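Long-range contacts in importin subunit beta-1 (Saccharomyces cerevisiae, PDB 5OWU), which carries proteins into the nucleus together with importin alpha, the adaptor that recognises classical nuclear localization signals in the cargo: residues 251-256 / 294-299; 236-241 / 279-284; 176-181 / 213-218; 330-335 / 345-350; 746-751 / 789-794. All coordinates share one frame; numbering follows the deposited sequence.

In the fold
Interaction 3 comes first along the chain: it joins the start of HEAT 5 to the short helix 213-216, which precedes HEAT 6. Interactions 2 and 1 then join the same two helices, 238-255 of HEAT 6 and 280-306 of HEAT 7. Their segments alternate, so the loops they close cross, with centres about 22 Å apart. Y255 of interaction 1 packs on K213 and M216 of interaction 3. Interaction 4 closes the short loop between the two helices of HEAT 8 and meets interaction 2 through the salt bridge of D280 with R335. Interaction 5 touches none of the others and joins HEAT 17 to HEAT 18.

Interaction 1 (251-256 / 294-299); sequences IMSLYY and CEEEID
E296, S253 and Y256 join neighbouring repeats of the HEAT solenoid, with helix 238-255 of HEAT 6 facing helix 280-306 of HEAT 7. Followed outward, E296 starts with CB beside the Y256 ring, 4.1 Å from CD1, the two side chains sliding past each other in opposite directions. CG lies against the S253 backbone, 3.8 Å from its CA. The chain bends here (chi2 -52°), which brings CD to 3.6 Å from the same S253 CA. The two carboxylate oxygens then part. E296 OE2 accepts from S253 OG at 2.8 Å, the hydroxyl standing well above the carboxylate plane, 60° out of it. E296 OE1 takes a bond from a water at 2.6 Å, and that water also donates to the carbonyl O of S253, so one carboxylate is tied twice to one residue. On the buried side M252 packs on F289 and I293, and the Y256 ring meets those of Y315 and F317. E297 OE2 also accepts from F317 N, and the Y256 hydroxyl from Y315 N. At the ring's edge, Y256 OH donates to E297 OE2 at 2.7 Å, on the anti side of the carboxylate.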
# COMPACT_ATOMS: atom_id res chain seq x y z
N ILE A 251 -8.90 9.85 16.00
CA ILE A 251 -8.35 10.44 17.22
C ILE A 251 -7.50 9.43 17.97
O ILE A 251 -6.46 9.78 18.53
CB ILE A 251 -9.47 10.99 18.12
CG1 ILE A 251 -10.11 12.22 17.48
CG2 ILE A 251 -8.93 11.33 19.51
CD1 ILE A 251 -11.43 12.64 18.11
N MET A 252 -7.96 8.18 18.05
CA MET A 252 -7.16 7.17 18.74
C MET A 252 -5.83 6.98 18.04
O MET A 252 -4.77 6.93 18.69
CB MET A 252 -7.94 5.86 18.80
CG MET A 252 -7.18 4.67 19.40
SD MET A 252 -6.86 4.80 21.16
CE MET A 252 -8.54 4.83 21.81
N SER A 253 -5.85 6.91 16.70
CA SER A 253 -4.61 6.71 15.96
C SER A 253 -3.65 7.90 16.12
O SER A 253 -2.44 7.70 16.28
CB SER A 253 -4.92 6.47 14.48
OG SER A 253 -3.73 6.31 13.74
N LEU A 254 -4.16 9.13 16.10
CA LEU A 254 -3.30 10.31 16.13
C LEU A 254 -2.91 10.76 17.53
O LEU A 254 -1.81 11.26 17.74
CB LEU A 254 -3.99 11.47 15.42
CG LEU A 254 -4.06 11.42 13.90
CD1 LEU A 254 -4.84 12.63 13.40
CD2 LEU A 254 -2.66 11.40 13.30
N TYR A 255 -3.81 10.61 18.49
CA TYR A 255 -3.64 11.12 19.84
C TYR A 255 -3.80 10.00 20.87
O TYR A 255 -4.33 10.23 21.95
CB TYR A 255 -4.62 12.25 20.11
CG TYR A 255 -4.45 13.42 19.16
CD1 TYR A 255 -3.34 14.26 19.26
CD2 TYR A 255 -5.37 13.67 18.15
CE1 TYR A 255 -3.16 15.32 18.39
CE2 TYR A 255 -5.20 14.74 17.27
CZ TYR A 255 -4.09 15.55 17.40
OH TYR A 255 -3.90 16.61 16.55
N TYR A 256 -3.37 8.79 20.51
CA TYR A 256 -3.33 7.67 21.44
C TYR A 256 -2.86 8.11 22.83
O TYR A 256 -3.47 7.75 23.84
CB TYR A 256 -2.42 6.56 20.90
CG TYR A 256 -2.35 5.33 21.78
CD1 TYR A 256 -3.26 4.28 21.64
CD2 TYR A 256 -1.37 5.21 22.76
CE1 TYR A 256 -3.19 3.15 22.46
CE2 TYR A 256 -1.30 4.10 23.58
CZ TYR A 256 -2.20 3.07 23.43
OH TYR A 256 -2.11 1.97 24.26
N CYS A 294 -5.82 -1.95 18.67
CA CYS A 294 -4.82 -3.01 18.52
C CYS A 294 -3.71 -2.59 17.56
O CYS A 294 -2.53 -2.81 17.83
CB CYS A 294 -5.48 -4.30 18.04
SG CYS A 294 -6.43 -5.14 19.31
N GLU A 295 -4.08 -2.01 16.41
CA GLU A 295 -3.07 -1.60 15.44
C GLU A 295 -2.08 -0.62 16.05
O GLU A 295 -0.87 -0.71 15.80
CB GLU A 295 -3.75 -0.98 14.21
CG GLU A 295 -4.60 -1.95 13.43
CD GLU A 295 -5.48 -1.25 12.40
OE1 GLU A 295 -5.37 -0.01 12.28
OE2 GLU A 295 -6.27 -1.94 11.72
N GLU A 296 -2.59 0.32 16.85
CA GLU A 296 -1.69 1.31 17.44
C GLU A 296 -0.78 0.67 18.47
O GLU A 296 0.42 0.99 18.54
CB GLU A 296 -2.50 2.45 18.08
CG GLU A 296 -3.26 3.33 17.09
CD GLU A 296 -2.39 3.88 15.95
OE1 GLU A 296 -1.23 4.30 16.22
OE2 GLU A 296 -2.85 3.87 14.79
N GLU A 297 -1.30 -0.27 19.27
CA GLU A 297 -0.46 -0.89 20.29
C GLU A 297 0.57 -1.83 19.66
O GLU A 297 1.70 -1.93 20.16
CB GLU A 297 -1.35 -1.59 21.32
CG GLU A 297 -2.21 -0.55 22.05
CD GLU A 297 -3.11 -1.12 23.14
OE1 GLU A 297 -3.41 -2.33 23.14
OE2 GLU A 297 -3.51 -0.33 24.01
N ILE A 298 0.22 -2.50 18.56
CA ILE A 298 1.21 -3.29 17.84
C ILE A 298 2.30 -2.39 17.27
O ILE A 298 3.49 -2.70 17.34
CB ILE A 298 0.54 -4.13 16.74
CG1 ILE A 298 -0.39 -5.18 17.35
CG2 ILE A 298 1.59 -4.84 15.86
CD1 ILE A 298 -1.40 -5.79 16.38
N ASP A 299 1.90 -1.24 16.71
CA ASP A 299 2.90 -0.33 16.16
C ASP A 299 3.81 0.22 17.25
O ASP A 299 5.02 0.40 17.02
CB ASP A 299 2.23 0.82 15.40
CG ASP A 299 1.59 0.36 14.11
OD1 ASP A 299 1.98 -0.73 13.62
OD2 ASP A 299 0.72 1.08 13.58
O HOH W 1 -0.33 6.05 14.53

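Interaction 2 (236-241 / 279-284)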
# COMPACT_ATOMS: atom_id res chain seq x y z
N GLU A 236 -28.97 8.99 17.98
CA GLU A 236 -29.96 8.04 17.49
C GLU A 236 -29.74 7.70 16.02
O GLU A 236 -29.93 6.55 15.61
CB GLU A 236 -31.37 8.59 17.70
CG GLU A 236 -31.76 8.81 19.16
CD GLU A 236 -31.69 7.53 19.99
OE1 GLU A 236 -31.02 7.54 21.04
OE2 GLU A 236 -32.31 6.53 19.58
N ASP A 237 -29.33 8.68 15.22
CA ASP A 237 -29.19 8.46 13.79
C ASP A 237 -27.91 7.68 13.50
O ASP A 237 -26.83 8.02 14.00
CB ASP A 237 -29.17 9.78 13.04
CG ASP A 237 -28.95 9.59 11.56
OD1 ASP A 237 -29.95 9.40 10.84
OD2 ASP A 237 -27.78 9.63 11.12
N ILE A 238 -28.03 6.64 12.66
CA ILE A 238 -26.94 5.69 12.48
C ILE A 238 -25.80 6.30 11.67
O ILE A 238 -24.63 5.97 11.87
CB ILE A 238 -27.47 4.40 11.83
CG1 ILE A 238 -26.38 3.32 11.84
CG2 ILE A 238 -27.97 4.67 10.41
CD1 ILE A 238 -26.84 1.97 11.33
N GLU A 239 -26.11 7.19 10.72
CA GLU A 239 -25.05 7.85 9.96
C GLU A 239 -24.25 8.80 10.84
O GLU A 239 -23.02 8.89 10.71
CB GLU A 239 -25.65 8.60 8.77
CG GLU A 239 -26.09 7.68 7.63
CD GLU A 239 -26.88 8.41 6.56
OE1 GLU A 239 -26.30 9.27 5.87
OE2 GLU A 239 -28.09 8.12 6.42
N VAL A 240 -24.92 9.51 11.75
CA VAL A 240 -24.21 10.35 12.71
C VAL A 240 -23.27 9.50 13.55
O VAL A 240 -22.10 9.84 13.74
CB VAL A 240 -25.22 11.11 13.59
CG1 VAL A 240 -24.53 11.79 14.78
CG2 VAL A 240 -25.94 12.15 12.76
N GLN A 241 -23.76 8.36 14.05
CA GLN A 241 -22.91 7.44 14.78
C GLN A 241 -21.70 7.04 13.95
O GLN A 241 -20.56 7.10 14.42
CB GLN A 241 -23.70 6.19 15.19
CG GLN A 241 -24.71 6.43 16.29
CD GLN A 241 -25.43 5.15 16.69
OE1 GLN A 241 -25.59 4.24 15.88
NE2 GLN A 241 -25.86 5.07 17.95
N ASN A 279 -27.70 -4.68 15.22
CA ASN A 279 -27.47 -3.99 13.95
C ASN A 279 -26.02 -4.19 13.54
O ASN A 279 -25.10 -3.78 14.27
CB ASN A 279 -27.79 -2.50 14.09
CG ASN A 279 -27.66 -1.76 12.78
OD1 ASN A 279 -26.57 -1.64 12.22
ND2 ASN A 279 -28.78 -1.24 12.28
N ASP A 280 -25.80 -4.79 12.37
CA ASP A 280 -24.45 -5.15 11.95
C ASP A 280 -23.58 -3.91 11.73
O ASP A 280 -22.37 -3.97 11.96
CB ASP A 280 -24.49 -5.99 10.67
CG ASP A 280 -25.14 -7.35 10.88
OD1 ASP A 280 -25.33 -7.76 12.04
OD2 ASP A 280 -25.46 -8.00 9.87
N LYS A 281 -24.17 -2.80 11.29
CA LYS A 281 -23.38 -1.60 11.04
C LYS A 281 -22.85 -1.00 12.34
O LYS A 281 -21.68 -0.63 12.44
CB LYS A 281 -24.24 -0.58 10.27
CG LYS A 281 -23.63 0.83 10.12
CD LYS A 281 -22.75 0.94 8.89
CE LYS A 281 -22.36 2.39 8.63
NZ LYS A 281 -23.54 3.22 8.23
N VAL A 282 -23.71 -0.90 13.36
CA VAL A 282 -23.30 -0.37 14.66
C VAL A 282 -22.17 -1.23 15.23
O VAL A 282 -21.07 -0.74 15.56
CB VAL A 282 -24.50 -0.32 15.62
CG1 VAL A 282 -24.09 0.25 16.97
CG2 VAL A 282 -25.64 0.50 15.00
N ALA A 283 -22.44 -2.53 15.35
CA ALA A 283 -21.43 -3.45 15.85
C ALA A 283 -20.13 -3.29 15.08
O ALA A 283 -19.05 -3.22 15.67
CB ALA A 283 -21.94 -4.89 15.77
N SER A 284 -20.23 -3.19 13.75
CA SER A 284 -19.04 -3.01 12.93
C SER A 284 -18.27 -1.77 13.36
O SER A 284 -17.03 -1.79 13.39
CB SER A 284 -19.42 -2.90 11.45
OG SER A 284 -19.89 -4.13 10.95
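I238 and Q241 meet N279, K281 and V282 where two helices of adjacent HEAT repeats begin, 238-255 in HEAT 6 and 280-306 in HEAT 7. The first shell gathers round one methyl: I238 CD1 rests 3.6 Å from K281 CG, on the aliphatic stem of the lysine. The same CD1 meets the N279 amide tip to tip, 3.7 Å from OD1, and reaches V282 CG2 more loosely at 4.1 Å. Beside it, Q241 OE1 touches V282 CG2 at 3.8 Å, and both I238 and Q241 also pack on M285, one turn beyond V282 on helix 280-306.

What positions these groups is a pair of N-caps, one of them N279 itself. N279 CG lies anti to its backbone N (chi1 -176°), and OD1 accepts from V282 N at 3.2 Å in a fairly straight bond (160°), with a weak bond from K281 N. An alanine here would probably leave V282 N without its capping acceptor and open a gap beside I238 CD1. On the other helix D237 OD2 caps V240 N at 2.9 Å through its anti lone pair, while OD1 of the same carboxylate forms a salt bridge with K195. D280, next to the cap, pairs with R335 through its carboxylate. Its carbonyl O accepts from S284 N and, at 2.7 Å, from S284 OG, which reach it from opposite faces of the carbonyl plane.

Interaction 3 (176-181 / 213-218); sequences SSNNIL and KNNMER
S177, N178 and L181 converge on the N215 side chain, the buried, tightly packed part of the contact. L181 and N215 meet tip to tip, CD1 of the leucine 3.5 Å from CG of the amide. N215 OD1 lies 2.8 Å from S177 OG, a hydroxyl that V174 O also engages, so one proton has two acceptors within reach. N215 ND2 donates to N178 OD1 at 2.8 Å, in the carbonyl plane of N178 though bent at the hydrogen (134°), and also to E221 OE1. The amide planes stand 82° apart, and the bonds from ND2, with S177 OG close to OD1, are likely to fix the N215 amide's rotation.

On the looser outer side, exposed R218, extended from CG to NE, donates from NH1 to N178 OD1 at 3.1 Å in its own guanidinium plane, that oxygen's second donor. NH1 also salt-bridges E221 OE2. Another protein chain packs its backbone on N178 and R218, and an aromatic side chain on L181. In the HEAT solenoid, helix 177-188 of HEAT 5 meets the short helix 213-216 leading into HEAT 6, with helix 133-142 against N179 and I180 and Y255 against K213 and M216.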
# COMPACT_ATOMS: atom_id res chain seq x y z
N SER A 176 -5.04 28.82 12.81
CA SER A 176 -6.49 28.99 12.74
C SER A 176 -7.26 27.92 13.52
O SER A 176 -8.50 27.97 13.56
CB SER A 176 -6.94 28.96 11.27
OG SER A 176 -6.27 29.95 10.49
N SER A 177 -6.56 26.98 14.16
CA SER A 177 -7.24 25.80 14.71
C SER A 177 -8.37 26.20 15.66
O SER A 177 -9.48 25.67 15.57
CB SER A 177 -6.22 24.89 15.41
OG SER A 177 -5.50 25.57 16.41
N ASN A 178 -8.11 27.15 16.56
CA ASN A 178 -9.15 27.56 17.50
C ASN A 178 -10.46 27.81 16.75
O ASN A 178 -11.47 27.13 16.99
CB ASN A 178 -8.72 28.82 18.28
CG ASN A 178 -7.57 28.57 19.23
OD1 ASN A 178 -7.27 27.43 19.60
ND2 ASN A 178 -6.92 29.65 19.66
N ASN A 179 -10.43 28.72 15.77
CA ASN A 179 -11.66 29.10 15.11
C ASN A 179 -12.22 27.95 14.27
O ASN A 179 -13.44 27.73 14.24
CB ASN A 179 -11.42 30.33 14.24
CG ASN A 179 -11.28 31.58 15.06
OD1 ASN A 179 -12.01 31.77 16.04
ND2 ASN A 179 -10.34 32.44 14.70
N ILE A 180 -11.34 27.18 13.64
CA ILE A 180 -11.81 26.01 12.91
C ILE A 180 -12.63 25.14 13.84
O ILE A 180 -13.79 24.80 13.56
CB ILE A 180 -10.63 25.26 12.28
CG1 ILE A 180 -10.01 26.11 11.17
CG2 ILE A 180 -11.06 23.88 11.74
CD1 ILE A 180 -8.76 25.52 10.54
N LEU A 181 -12.08 24.85 15.03
CA LEU A 181 -12.80 23.97 15.94
C LEU A 181 -14.12 24.60 16.36
O LEU A 181 -15.16 23.93 16.36
CB LEU A 181 -11.94 23.63 17.15
CG LEU A 181 -10.93 22.51 16.90
CD1 LEU A 181 -10.01 22.35 18.09
CD2 LEU A 181 -11.63 21.18 16.59
N LYS A 213 -3.23 19.75 17.18
CA LYS A 213 -2.34 19.29 18.24
C LYS A 213 -2.33 20.26 19.42
O LYS A 213 -2.48 19.87 20.58
CB LYS A 213 -0.92 19.12 17.71
CG LYS A 213 -0.79 18.20 16.50
CD LYS A 213 0.15 17.03 16.77
CE LYS A 213 0.75 16.49 15.47
NZ LYS A 213 -0.29 16.16 14.46
N ASN A 214 -2.15 21.55 19.13
CA ASN A 214 -2.08 22.54 20.20
C ASN A 214 -3.36 22.56 21.02
O ASN A 214 -3.31 22.76 22.24
CB ASN A 214 -1.79 23.92 19.61
CG ASN A 214 -0.42 24.01 18.98
OD1 ASN A 214 0.48 23.23 19.31
ND2 ASN A 214 -0.25 24.94 18.06
N ASN A 215 -4.51 22.32 20.39
CA ASN A 215 -5.77 22.25 21.13
C ASN A 215 -5.85 20.98 21.96
O ASN A 215 -6.30 21.01 23.11
CB ASN A 215 -6.95 22.33 20.16
CG ASN A 215 -6.90 23.56 19.28
OD1 ASN A 215 -6.30 23.53 18.20
ND2 ASN A 215 -7.54 24.63 19.72
N MET A 216 -5.42 19.85 21.39
CA MET A 216 -5.48 18.57 22.12
C MET A 216 -4.54 18.56 23.32
O MET A 216 -4.80 17.84 24.30
CB MET A 216 -5.15 17.42 21.16
CG MET A 216 -6.21 17.16 20.10
SD MET A 216 -7.74 16.49 20.78
CE MET A 216 -8.69 17.98 21.10
N GLU A 217 -3.46 19.33 23.28
CA GLU A 217 -2.58 19.43 24.44
C GLU A 217 -3.18 20.27 25.56
O GLU A 217 -2.57 20.34 26.63
CB GLU A 217 -1.23 20.00 24.01
CG GLU A 217 -0.48 19.10 23.04
CD GLU A 217 0.79 19.73 22.50
OE1 GLU A 217 0.96 20.96 22.67
OE2 GLU A 217 1.61 19.00 21.90
N ARG A 218 -4.34 20.88 25.36
CA ARG A 218 -5.03 21.63 26.41
C ARG A 218 -6.12 20.74 26.98
O ARG A 218 -7.05 20.37 26.26
CB ARG A 218 -5.62 22.93 25.88
CG ARG A 218 -4.59 23.91 25.35
CD ARG A 218 -5.23 25.01 24.52
NE ARG A 218 -4.24 25.66 23.67
CZ ARG A 218 -4.54 26.38 22.59
NH1 ARG A 218 -5.81 26.55 22.22
NH2 ARG A 218 -3.57 26.93 21.88

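Interaction 4 (330-335 / 345-350)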
# COMPACT_ATOMS: atom_id res chain seq x y z
N LEU A 330 -16.30 -12.79 19.19
CA LEU A 330 -16.61 -14.17 18.86
C LEU A 330 -18.08 -14.30 18.50
O LEU A 330 -18.43 -14.92 17.48
CB LEU A 330 -16.24 -15.08 20.04
CG LEU A 330 -14.73 -15.16 20.28
CD1 LEU A 330 -14.41 -15.78 21.64
CD2 LEU A 330 -14.06 -15.95 19.17
N ASN A 331 -18.96 -13.69 19.29
CA ASN A 331 -20.38 -13.74 18.97
C ASN A 331 -20.67 -13.12 17.60
O ASN A 331 -21.58 -13.56 16.90
CB ASN A 331 -21.20 -13.02 20.05
CG ASN A 331 -22.68 -12.98 19.72
OD1 ASN A 331 -23.36 -14.00 19.74
ND2 ASN A 331 -23.18 -11.79 19.40
N LEU A 332 -19.91 -12.09 17.22
CA LEU A 332 -20.14 -11.49 15.91
C LEU A 332 -19.75 -12.42 14.78
O LEU A 332 -20.22 -12.24 13.65
CB LEU A 332 -19.37 -10.17 15.78
CG LEU A 332 -19.83 -9.02 16.66
CD1 LEU A 332 -18.88 -7.83 16.51
CD2 LEU A 332 -21.27 -8.61 16.32
N LEU A 333 -18.90 -13.42 15.05
CA LEU A 333 -18.50 -14.33 13.97
C LEU A 333 -19.67 -15.12 13.38
O LEU A 333 -19.54 -15.62 12.26
CB LEU A 333 -17.44 -15.31 14.48
CG LEU A 333 -16.11 -14.69 14.90
CD1 LEU A 333 -15.18 -15.76 15.42
CD2 LEU A 333 -15.46 -13.94 13.74
N THR A 334 -20.80 -15.25 14.09
CA THR A 334 -21.92 -16.04 13.59
C THR A 334 -22.89 -15.23 12.75
O THR A 334 -24.02 -15.68 12.51
CB THR A 334 -22.67 -16.70 14.74
OG1 THR A 334 -23.18 -15.70 15.63
CG2 THR A 334 -21.76 -17.65 15.50
N ARG A 335 -22.49 -14.05 12.29
CA ARG A 335 -23.32 -13.22 11.42
C ARG A 335 -22.81 -13.25 9.97
O ARG A 335 -22.78 -12.23 9.29
CB ARG A 335 -23.39 -11.79 11.94
CG ARG A 335 -23.95 -11.69 13.35
CD ARG A 335 -24.12 -10.23 13.76
NE ARG A 335 -24.46 -10.09 15.18
CZ ARG A 335 -24.79 -8.93 15.75
NH1 ARG A 335 -24.82 -7.81 15.04
NH2 ARG A 335 -25.07 -8.89 17.04
N TRP A 345 -18.30 -8.13 1.97
CA TRP A 345 -17.80 -7.90 3.32
C TRP A 345 -18.95 -7.65 4.29
O TRP A 345 -20.01 -7.13 3.92
CB TRP A 345 -16.83 -6.72 3.32
CG TRP A 345 -16.08 -6.56 4.60
CD1 TRP A 345 -16.41 -5.76 5.65
CD2 TRP A 345 -14.86 -7.22 4.96
NE1 TRP A 345 -15.47 -5.87 6.65
CE2 TRP A 345 -14.50 -6.77 6.25
CE3 TRP A 345 -14.03 -8.14 4.32
CZ2 TRP A 345 -13.36 -7.21 6.91
CZ3 TRP A 345 -12.89 -8.59 4.97
CH2 TRP A 345 -12.57 -8.12 6.26
N ASN A 346 -18.74 -8.04 5.55
CA ASN A 346 -19.75 -7.85 6.59
C ASN A 346 -19.06 -7.75 7.95
O ASN A 346 -17.83 -7.78 8.05
CB ASN A 346 -20.77 -9.00 6.56
CG ASN A 346 -20.26 -10.23 7.26
OD1 ASN A 346 -20.89 -10.74 8.19
ND2 ASN A 346 -19.10 -10.72 6.83
N VAL A 347 -19.88 -7.64 9.00
CA VAL A 347 -19.34 -7.50 10.35
C VAL A 347 -18.59 -8.75 10.79
O VAL A 347 -17.65 -8.67 11.59
CB VAL A 347 -20.47 -7.15 11.34
CG1 VAL A 347 -21.51 -8.27 11.39
CG2 VAL A 347 -19.91 -6.87 12.73
N SER A 348 -18.99 -9.92 10.30
CA SER A 348 -18.32 -11.15 10.73
C SER A 348 -16.86 -11.16 10.27
O SER A 348 -15.97 -11.58 11.02
CB SER A 348 -19.07 -12.38 10.20
OG SER A 348 -18.84 -12.55 8.82
N MET A 349 -16.60 -10.66 9.06
CA MET A 349 -15.23 -10.59 8.57
C MET A 349 -14.42 -9.55 9.34
O MET A 349 -13.25 -9.77 9.66
CB MET A 349 -15.23 -10.28 7.07
CG MET A 349 -15.85 -11.39 6.23
SD MET A 349 -15.97 -10.98 4.48
CE MET A 349 -16.75 -12.46 3.83
N SER A 350 -15.03 -8.40 9.65
CA SER A 350 -14.34 -7.39 10.46
C SER A 350 -14.00 -7.94 11.84
O SER A 350 -12.93 -7.66 12.38
CB SER A 350 -15.21 -6.14 10.59
OG SER A 350 -15.60 -5.66 9.31
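L332, L333 and R335 carry this side of the contact, meeting V347 and S348 where helix 317-332 turns toward helix 347-362. L332 comes first: its CD1 meets V347 CG2 at 4.0 Å, the two side chains crossing at about a right angle. L332 O lies 3.6 Å from S348 CB and also accepts from R335 N, closing a type I turn from L332 to R335. L333 follows; its CB points away from the second helix, yet CD2 comes back to 3.6 Å from S348 O, while the side chain packs on A388 and A392 of helix 383-395. The R335 stem then passes obliquely over V347, CB and CD each 4.0 Å from CG1 of the valine. That CG1 lies between backbone N and carbonyl carbon (chi1 62°), on the side of the arginine. The R335 guanidinium is covered on one face by L332 CD2, 3.6 Å above its centre, and NH1 donates to S277 O, besides its salt bridge to D280. Leucines and a valine packed where the two helices are joined, with an arginine tied to the preceding repeat, form the connected end of the helical hairpin of a HEAT repeat, here HEAT 8.

Interaction 5 (746-751 / 789-794); sequences YQIKVL and DPQLYS
I748 and L751 of helix 741-764 meet Q791 and L792 of the short helix 790-793 and D789, its N-cap, and the contact is mostly apolar. I748 CD1, with CG1 anti to the carbonyl carbon (chi1 -67°) and CD1 swung off the extended line (chi2 -68°), presses on Q791 CB at 3.5 Å. It also touches L792 CG at 4.0 Å and meets D789 OD2 tip to tip at 3.6 Å. The Q791 side chain crosses I748 at about a right angle, its NE2 3.6 Å from I748 CG1. One turn on, L751 CD1 meets L792 CD1 at 3.8 Å, again crossing at about a right angle.

The polar part centres on D789. D789 OD2 takes a bond from a water at 2.8 Å, and this water also donates to Q747 OE1, linking helix 741-764 to the N-cap of helix 790-793. D789 OD1 makes the capping bond, accepting from Q791 N at 2.7 Å on the anti side, 33° out of the carboxylate plane. An alanine here would probably leave Q791 N without its capping partner and the bridging water without its anchor on this side. D789 O adds backbone bonds from L792 N and Y793 N.

Helix 741-764 of HEAT 17 so packs on the turn that leads on from helix 776-788 in HEAT 18, where F782 and Q785 touch L751, while Q791 also lies on L744 and D745 and L792 on E752.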
# COMPACT_ATOMS: atom_id res chain seq x y z
N TYR A 746 7.30 5.02 -3.88
CA TYR A 746 7.95 5.15 -5.19
C TYR A 746 9.37 5.67 -5.04
O TYR A 746 10.30 5.15 -5.66
CB TYR A 746 7.14 6.06 -6.11
CG TYR A 746 7.84 6.29 -7.43
CD1 TYR A 746 7.93 5.27 -8.37
CD2 TYR A 746 8.42 7.51 -7.72
CE1 TYR A 746 8.58 5.47 -9.57
CE2 TYR A 746 9.08 7.72 -8.92
CZ TYR A 746 9.15 6.69 -9.84
OH TYR A 746 9.80 6.89 -11.04
N GLN A 747 9.56 6.70 -4.21
CA GLN A 747 10.90 7.24 -4.00
C GLN A 747 11.83 6.16 -3.46
O GLN A 747 13.00 6.09 -3.84
CB GLN A 747 10.85 8.43 -3.05
CG GLN A 747 12.18 9.16 -2.93
CD GLN A 747 12.53 9.53 -1.50
OE1 GLN A 747 12.19 8.81 -0.56
NE2 GLN A 747 13.21 10.66 -1.33
N ILE A 748 11.32 5.30 -2.56
CA ILE A 748 12.13 4.19 -2.07
C ILE A 748 12.53 3.27 -3.21
O ILE A 748 13.66 2.78 -3.26
CB ILE A 748 11.38 3.43 -0.96
CG1 ILE A 748 11.22 4.30 0.29
CG2 ILE A 748 12.11 2.13 -0.60
CD1 ILE A 748 12.51 4.62 1.03
N LYS A 749 11.61 3.02 -4.14
CA LYS A 749 11.96 2.18 -5.29
C LYS A 749 13.08 2.82 -6.10
O LYS A 749 14.04 2.14 -6.50
CB LYS A 749 10.73 1.92 -6.15
CG LYS A 749 9.75 0.92 -5.55
CD LYS A 749 10.24 -0.51 -5.74
CE LYS A 749 9.62 -1.46 -4.73
NZ LYS A 749 10.19 -1.29 -3.37
N VAL A 750 12.98 4.13 -6.35
CA VAL A 750 14.01 4.84 -7.10
C VAL A 750 15.36 4.73 -6.39
O VAL A 750 16.38 4.43 -7.02
CB VAL A 750 13.60 6.31 -7.32
CG1 VAL A 750 14.69 7.09 -8.06
CG2 VAL A 750 12.29 6.38 -8.10
N LEU A 751 15.38 4.95 -5.08
CA LEU A 751 16.64 4.89 -4.35
C LEU A 751 17.22 3.47 -4.36
O LEU A 751 18.44 3.29 -4.47
CB LEU A 751 16.45 5.39 -2.91
CG LEU A 751 16.10 6.87 -2.78
CD1 LEU A 751 15.75 7.24 -1.35
CD2 LEU A 751 17.26 7.75 -3.27
N ASP A 789 17.07 6.63 6.35
CA ASP A 789 15.66 6.25 6.19
C ASP A 789 15.48 4.78 6.53
O ASP A 789 16.09 3.93 5.86
CB ASP A 789 15.20 6.52 4.76
CG ASP A 789 13.70 6.26 4.58
OD1 ASP A 789 13.14 5.41 5.30
OD2 ASP A 789 13.09 6.91 3.70
N PRO A 790 14.66 4.44 7.54
CA PRO A 790 14.47 3.01 7.87
C PRO A 790 13.90 2.18 6.74
O PRO A 790 14.19 0.98 6.65
CB PRO A 790 13.50 3.07 9.06
CG PRO A 790 13.62 4.44 9.60
CD PRO A 790 13.91 5.32 8.44
N GLN A 791 13.08 2.77 5.87
CA GLN A 791 12.57 2.02 4.73
C GLN A 791 13.70 1.46 3.88
O GLN A 791 13.49 0.50 3.13
CB GLN A 791 11.65 2.90 3.90
CG GLN A 791 10.46 3.45 4.67
CD GLN A 791 9.51 4.24 3.79
OE1 GLN A 791 8.44 3.76 3.43
NE2 GLN A 791 9.91 5.46 3.44
N LEU A 792 14.90 2.04 3.99
CA LEU A 792 16.09 1.53 3.31
C LEU A 792 16.93 0.65 4.23
O LEU A 792 17.12 -0.54 3.95
CB LEU A 792 16.92 2.70 2.77
CG LEU A 792 16.30 3.45 1.58
CD1 LEU A 792 17.03 4.77 1.30
CD2 LEU A 792 16.32 2.57 0.34
N TYR A 793 17.45 1.19 5.34
CA TYR A 793 18.44 0.43 6.09
C TYR A 793 17.83 -0.76 6.82
O TYR A 793 18.53 -1.74 7.06
CB TYR A 793 19.21 1.33 7.06
CG TYR A 793 18.45 1.87 8.26
CD1 TYR A 793 18.19 1.07 9.37
CD2 TYR A 793 18.03 3.20 8.30
CE1 TYR A 793 17.51 1.57 10.48
CE2 TYR A 793 17.36 3.70 9.40
CZ TYR A 793 17.10 2.89 10.49
OH TYR A 793 16.43 3.39 11.58
N SER A 794 16.53 -0.72 7.14
CA SER A 794 15.90 -1.86 7.81
C SER A 794 15.80 -3.07 6.89
O SER A 794 15.60 -4.19 7.39
CB SER A 794 14.51 -1.47 8.31
OG SER A 794 13.61 -1.22 7.24
O HOH W 2 14.02 8.24 1.42